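Side-chain contacts in hemagglutinin (Pseudomonas aeruginosa, PDB 6D7Y), which forms the toxic C-terminal tip of CdiA, a contact-dependent growth inhibition toxin that probably poisons neighbouring bacteria lacking the matching immunity protein: residues A21-A26 against S41-Q46; R84-L87 against F91-F94. One frame throughout, in Å; residues are numbered along the deposited sequence.

How the contacts relate
Two ways of joining secondary structure appear side by side here. Contact 1, partly buried, packs helix 17-28 across helix 40-56 through side chains: a methyl group and a serine meet a glutamine and a tryptophan. Contact 2, at the surface, joins strands 82-86 and 91-95 of one hairpin, and its bonds across the strands run between backbone atoms, with aliphatic stems alongside. The two share no helix or strand, and their centres lie about 15 Å apart, yet they touch. Phe94 of strand 91-95 packs on Ala21, Leu22 and His25, so helix 17-28 meets helix 40-56 at one place and the sheet at another.

Contact 1. Residues A21-A26 against S41-Q46; sequences ALSKHA and SGWNEQ
Gln46 divides its side chain between two partners: at the polar end NE2 is hydrogen-bonded to Lys37 O, in the segment leading into helix 40-56, while at the base Gln46 CB meets Leu22 CD2 of helix 17-28 at 3.7 Å. Segments 21-26 and 41-46 cross at 83°, their axes 9.6 Å apart at closest approach. This nearly perpendicular crossing keeps the contact between them small, and it is made in two spots.

In the first, Ser23 sits over one face of the Trp43 indole. Its CB lies 3.7 Å from the centroid of the six-membered ring and 19° off the normal, a CH-pi contact. With OG placed anti to the backbone N (chi1 177°), the hydroxyl also passes over the same ring, 3.4 Å from Trp43 CH2. The indole thus receives both a methylene and an oxygen from a single short side chain, CB and OG lying over the same face, with CB offset toward the rim.

In the second, a leucine methyl packs on the base of Gln46 and on backbone of the other helix. The side chains of Leu22 and Gln46 cross at about a right angle; Leu22 CD2 is also 3.7 Å from Gln46 C, and approaches Trp43 O at 4.2 Å. Beyond CG the Gln46 chain is extended. Val36, in the connecting loop, touches Leu22, Trp43 and Gln46, while Trp33, Ala47, His50 and Phe94 also meet Leu22.

What links the segments is therefore dispersion and CH-pi contact without a directional polar bond between them; the amide of Gln46 finds its partner in the interhelix connection, leaving its aliphatic base to pack on leucine.

Contact 2. Residues R84-L87 against F91-F94; sequences RLNL and FKGF
Arg84 faces both Lys92 and Gly93 across an antiparallel pair of strands whose directions differ by 162°, and the one-residue shift in register makes a classic beta bulge. Arg84 N donates to Gly93 O at 2.8 Å. In return Arg84 O takes two amides, Lys92 N at 2.9 Å and Gly93 N at 3.1 Å, both approaching from the same face of its carbonyl plane.

Next to this oxygen, which accepts two hydrogen bonds, Lys92 CB packs at 3.3 Å from Arg84 O. The stems of Arg84 and Lys92 lie side by side and point the same way, Arg84 CD coming within 3.7 Å of Lys92 CG. The guanidinium then departs through a bend at chi3 (-77°), and NE forms a salt bridge with Glu74. Asn86 crosses the lysine stem, its OD1 3.9 Å from Lys92 CD, while ND2 is hydrogen-bonded to Thr90 OG1 at the turn. Leu85 diverges from Phe91 yet brings CD2 back to 3.9 Å from Phe91 CA.

Within the four-stranded antiparallel sheet, strand 82-86 is bordered on its other side by strand 71-76, where Leu85 pairs with Leu73 through the backbone; strand 91-95 is the outermost strand on its side within this chain, with Phe91 and Phe94 packing on helix 17-28 at Ile18.

Contact 1. Residues A21-A26 against S41-Q46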
loop_
_atom_site.group_PDB
_atom_site.type_symbol
_atom_site.label_atom_id
_atom_site.label_comp_id
_atom_site.label_asym_id
_atom_site.label_seq_id
_atom_site.Cartn_x
_atom_site.Cartn_y
_atom_site.Cartn_z
ATOM N N ALA A 21 -6.997 -0.477 0.449
ATOM C CA ALA A 21 -5.943 0.349 1.047
ATOM C C ALA A 21 -5.713 1.608 0.219
ATOM O O ALA A 21 -5.586 2.710 0.779
ATOM C CB ALA A 21 -4.661 -0.448 1.187
ATOM N N LEU A 22 -5.648 1.462 -1.104
ATOM C CA LEU A 22 -5.451 2.657 -1.957
ATOM C C LEU A 22 -6.656 3.574 -1.804
ATOM O O LEU A 22 -6.502 4.792 -1.655
ATOM C CB LEU A 22 -5.260 2.302 -3.438
ATOM C CG LEU A 22 -5.107 3.502 -4.394
ATOM C CD1 LEU A 22 -3.956 4.407 -3.993
ATOM C CD2 LEU A 22 -4.988 3.039 -5.855
ATOM N N SER A 23 -7.852 2.978 -1.827
ATOM C CA SER A 23 -9.087 3.752 -1.701
ATOM C C SER A 23 -9.108 4.687 -0.497
ATOM O O SER A 23 -9.471 5.853 -0.620
ATOM C CB SER A 23 -10.304 2.838 -1.627
ATOM O OG SER A 23 -11.464 3.611 -1.440
ATOM N N LYS A 24 -8.711 4.185 0.660
ATOM C CA LYS A 24 -8.697 4.999 1.890
ATOM C C LYS A 24 -7.591 6.041 1.846
ATOM O O LYS A 24 -7.800 7.196 2.219
ATOM C CB LYS A 24 -8.490 4.099 3.090
ATOM C CG LYS A 24 -9.608 3.090 3.269
ATOM C CD LYS A 24 -9.203 1.989 4.231
ATOM C CE LYS A 24 -10.210 0.852 4.197
ATOM N NZ LYS A 24 -9.765 -0.290 5.047
ATOM N N HIS A 25 -6.425 5.635 1.348
ATOM C CA HIS A 25 -5.281 6.557 1.280
ATOM C C HIS A 25 -5.444 7.669 0.236
ATOM O O HIS A 25 -5.195 8.841 0.532
ATOM C CB HIS A 25 -3.965 5.785 1.195
ATOM C CG HIS A 25 -3.594 5.166 2.505
ATOM N ND1 HIS A 25 -2.846 5.832 3.447
ATOM C CD2 HIS A 25 -3.975 3.998 3.084
ATOM C CE1 HIS A 25 -2.745 5.086 4.530
ATOM N NE2 HIS A 25 -3.431 3.972 4.336
ATOM N N ALA A 26 -5.880 7.313 -0.963
ATOM C CA ALA A 26 -6.172 8.330 -1.987
ATOM C C ALA A 26 -7.345 9.212 -1.525
ATOM O O ALA A 26 -7.420 10.382 -1.884
ATOM C CB ALA A 26 -6.492 7.675 -3.311
ATOM N N SER A 41 -13.870 -2.592 -9.161
ATOM C CA SER A 41 -13.091 -3.605 -9.890
ATOM C C SER A 41 -11.727 -3.087 -10.358
ATOM O O SER A 41 -10.794 -3.858 -10.489
ATOM C CB SER A 41 -13.868 -4.101 -11.118
ATOM O OG SER A 41 -15.138 -4.597 -10.746
ATOM N N GLY A 42 -11.625 -1.786 -10.614
ATOM C CA GLY A 42 -10.370 -1.186 -11.085
ATOM C C GLY A 42 -9.363 -0.806 -10.003
ATOM O O GLY A 42 -8.179 -0.619 -10.305
ATOM N N TRP A 43 -9.831 -0.676 -8.760
ATOM C CA TRP A 43 -8.987 -0.292 -7.605
ATOM C C TRP A 43 -7.739 -1.144 -7.451
ATOM O O TRP A 43 -6.641 -0.613 -7.189
ATOM C CB TRP A 43 -9.802 -0.413 -6.321
ATOM C CG TRP A 43 -10.859 0.625 -6.114
ATOM C CD1 TRP A 43 -11.332 1.522 -7.030
ATOM C CD2 TRP A 43 -11.693 0.754 -4.967
ATOM N NE1 TRP A 43 -12.337 2.275 -6.479
ATOM C CE2 TRP A 43 -12.589 1.818 -5.215
ATOM C CE3 TRP A 43 -11.751 0.096 -3.733
ATOM C CZ2 TRP A 43 -13.546 2.239 -4.270
ATOM C CZ3 TRP A 43 -12.697 0.511 -2.790
ATOM C CH2 TRP A 43 -13.589 1.569 -3.072
ATOM N N ASN A 44 -7.903 -2.459 -7.586
ATOM C CA ASN A 44 -6.780 -3.364 -7.434
ATOM C C ASN A 44 -5.655 -3.054 -8.406
ATOM O O ASN A 44 -4.491 -3.025 -8.015
ATOM C CB ASN A 44 -7.188 -4.817 -7.619
ATOM C CG ASN A 44 -6.045 -5.763 -7.355
ATOM O OD1 ASN A 44 -5.584 -5.877 -6.236
ATOM N ND2 ASN A 44 -5.580 -6.444 -8.394
ATOM N N GLU A 45 -5.988 -2.834 -9.677
ATOM C CA GLU A 45 -4.954 -2.551 -10.660
ATOM C C GLU A 45 -4.250 -1.221 -10.410
ATOM O O GLU A 45 -3.048 -1.123 -10.606
ATOM C CB GLU A 45 -5.523 -2.584 -12.080
ATOM C CG GLU A 45 -4.502 -2.423 -13.218
ATOM C CD GLU A 45 -3.469 -3.555 -13.343
ATOM O OE1 GLU A 45 -3.292 -4.367 -12.403
ATOM O OE2 GLU A 45 -2.805 -3.619 -14.400
ATOM N N GLN A 46 -4.996 -0.203 -9.994
ATOM C CA GLN A 46 -4.402 1.104 -9.715
ATOM C C GLN A 46 -3.491 1.011 -8.501
ATOM O O GLN A 46 -2.490 1.723 -8.406
ATOM C CB GLN A 46 -5.475 2.150 -9.430
ATOM C CG GLN A 46 -6.452 2.356 -10.583
ATOM C CD GLN A 46 -7.499 3.399 -10.252
ATOM O OE1 GLN A 46 -7.172 4.564 -9.991
ATOM N NE2 GLN A 46 -8.771 2.997 -10.284
#

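Contact 2. Residues R84-L87 against F91-F94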
loop_
_atom_site.group_PDB
_atom_site.type_symbol
_atom_site.label_atom_id
_atom_site.label_comp_id
_atom_site.label_asym_id
_atom_site.label_seq_id
_atom_site.Cartn_x
_atom_site.Cartn_y
_atom_site.Cartn_z
ATOM N N ARG A 84 3.935 -0.968 3.715
ATOM C CA ARG A 84 4.207 -1.653 4.943
ATOM C C ARG A 84 3.883 -3.117 4.697
ATOM O O ARG A 84 2.815 -3.447 4.181
ATOM C CB ARG A 84 3.342 -1.120 6.076
ATOM C CG ARG A 84 3.437 -1.874 7.399
ATOM C CD ARG A 84 2.591 -1.190 8.466
ATOM N NE ARG A 84 3.260 0.006 8.990
ATOM C CZ ARG A 84 2.661 1.012 9.633
ATOM N NH1 ARG A 84 1.342 1.065 9.723
ATOM N NH2 ARG A 84 3.403 2.044 10.083
ATOM N N LEU A 85 4.847 -3.954 5.028
ATOM C CA LEU A 85 4.732 -5.387 4.923
ATOM C C LEU A 85 4.851 -6.013 6.304
ATOM O O LEU A 85 5.526 -5.489 7.201
ATOM C CB LEU A 85 5.880 -5.942 4.090
ATOM C CG LEU A 85 6.112 -5.436 2.673
ATOM C CD1 LEU A 85 7.286 -6.191 2.055
ATOM C CD2 LEU A 85 4.867 -5.577 1.815
ATOM N N ASN A 86 4.172 -7.138 6.489
ATOM C CA ASN A 86 4.378 -7.910 7.690
ATOM C C ASN A 86 5.772 -8.519 7.593
ATOM O O ASN A 86 6.384 -8.579 6.500
ATOM C CB ASN A 86 3.317 -9.024 7.775
ATOM C CG ASN A 86 1.942 -8.463 7.979
ATOM O OD1 ASN A 86 1.700 -7.739 8.955
ATOM N ND2 ASN A 86 1.031 -8.791 7.093
ATOM N N LEU A 87 6.297 -8.997 8.712
ATOM C CA LEU A 87 7.629 -9.605 8.720
ATOM C C LEU A 87 7.783 -10.816 7.796
ATOM O O LEU A 87 8.911 -11.110 7.371
ATOM C CB LEU A 87 8.106 -9.952 10.142
ATOM C CG LEU A 87 8.394 -8.742 11.023
ATOM C CD1 LEU A 87 8.892 -9.216 12.393
ATOM C CD2 LEU A 87 9.438 -7.856 10.357
ATOM N N PHE A 91 1.665 -8.308 2.307
ATOM C CA PHE A 91 1.208 -6.930 2.309
ATOM C C PHE A 91 0.388 -6.596 3.556
ATOM O O PHE A 91 -0.515 -7.342 3.916
ATOM C CB PHE A 91 0.363 -6.656 1.073
ATOM C CG PHE A 91 -0.143 -5.260 0.993
ATOM C CD1 PHE A 91 0.676 -4.242 0.534
ATOM C CD2 PHE A 91 -1.446 -4.947 1.405
ATOM C CE1 PHE A 91 0.210 -2.954 0.467
ATOM C CE2 PHE A 91 -1.905 -3.660 1.342
ATOM C CZ PHE A 91 -1.074 -2.659 0.862
ATOM N N LYS A 92 0.720 -5.488 4.218
ATOM C CA LYS A 92 -0.044 -5.019 5.389
ATOM C C LYS A 92 -0.877 -3.803 4.971
ATOM O O LYS A 92 -2.088 -3.739 5.221
ATOM C CB LYS A 92 0.880 -4.667 6.561
ATOM C CG LYS A 92 0.208 -3.964 7.738
ATOM C CD LYS A 92 -0.824 -4.834 8.381
ATOM C CE LYS A 92 -1.330 -4.220 9.685
ATOM N NZ LYS A 92 -2.223 -5.220 10.326
ATOM N N GLY A 93 -0.226 -2.821 4.361
ATOM C CA GLY A 93 -0.949 -1.648 3.940
ATOM C C GLY A 93 -0.062 -0.595 3.310
ATOM O O GLY A 93 1.154 -0.747 3.220
ATOM N N PHE A 94 -0.708 0.450 2.818
ATOM C CA PHE A 94 0.019 1.616 2.337
ATOM C C PHE A 94 0.231 2.519 3.547
ATOM O O PHE A 94 -0.517 2.464 4.512
ATOM C CB PHE A 94 -0.768 2.341 1.239
ATOM C CG PHE A 94 -0.813 1.604 -0.075
ATOM C CD1 PHE A 94 0.358 1.330 -0.772
ATOM C CD2 PHE A 94 -2.019 1.285 -0.673
ATOM C CE1 PHE A 94 0.331 0.671 -1.993
ATOM C CE2 PHE A 94 -2.050 0.640 -1.891
ATOM C CZ PHE A 94 -0.877 0.341 -2.563
#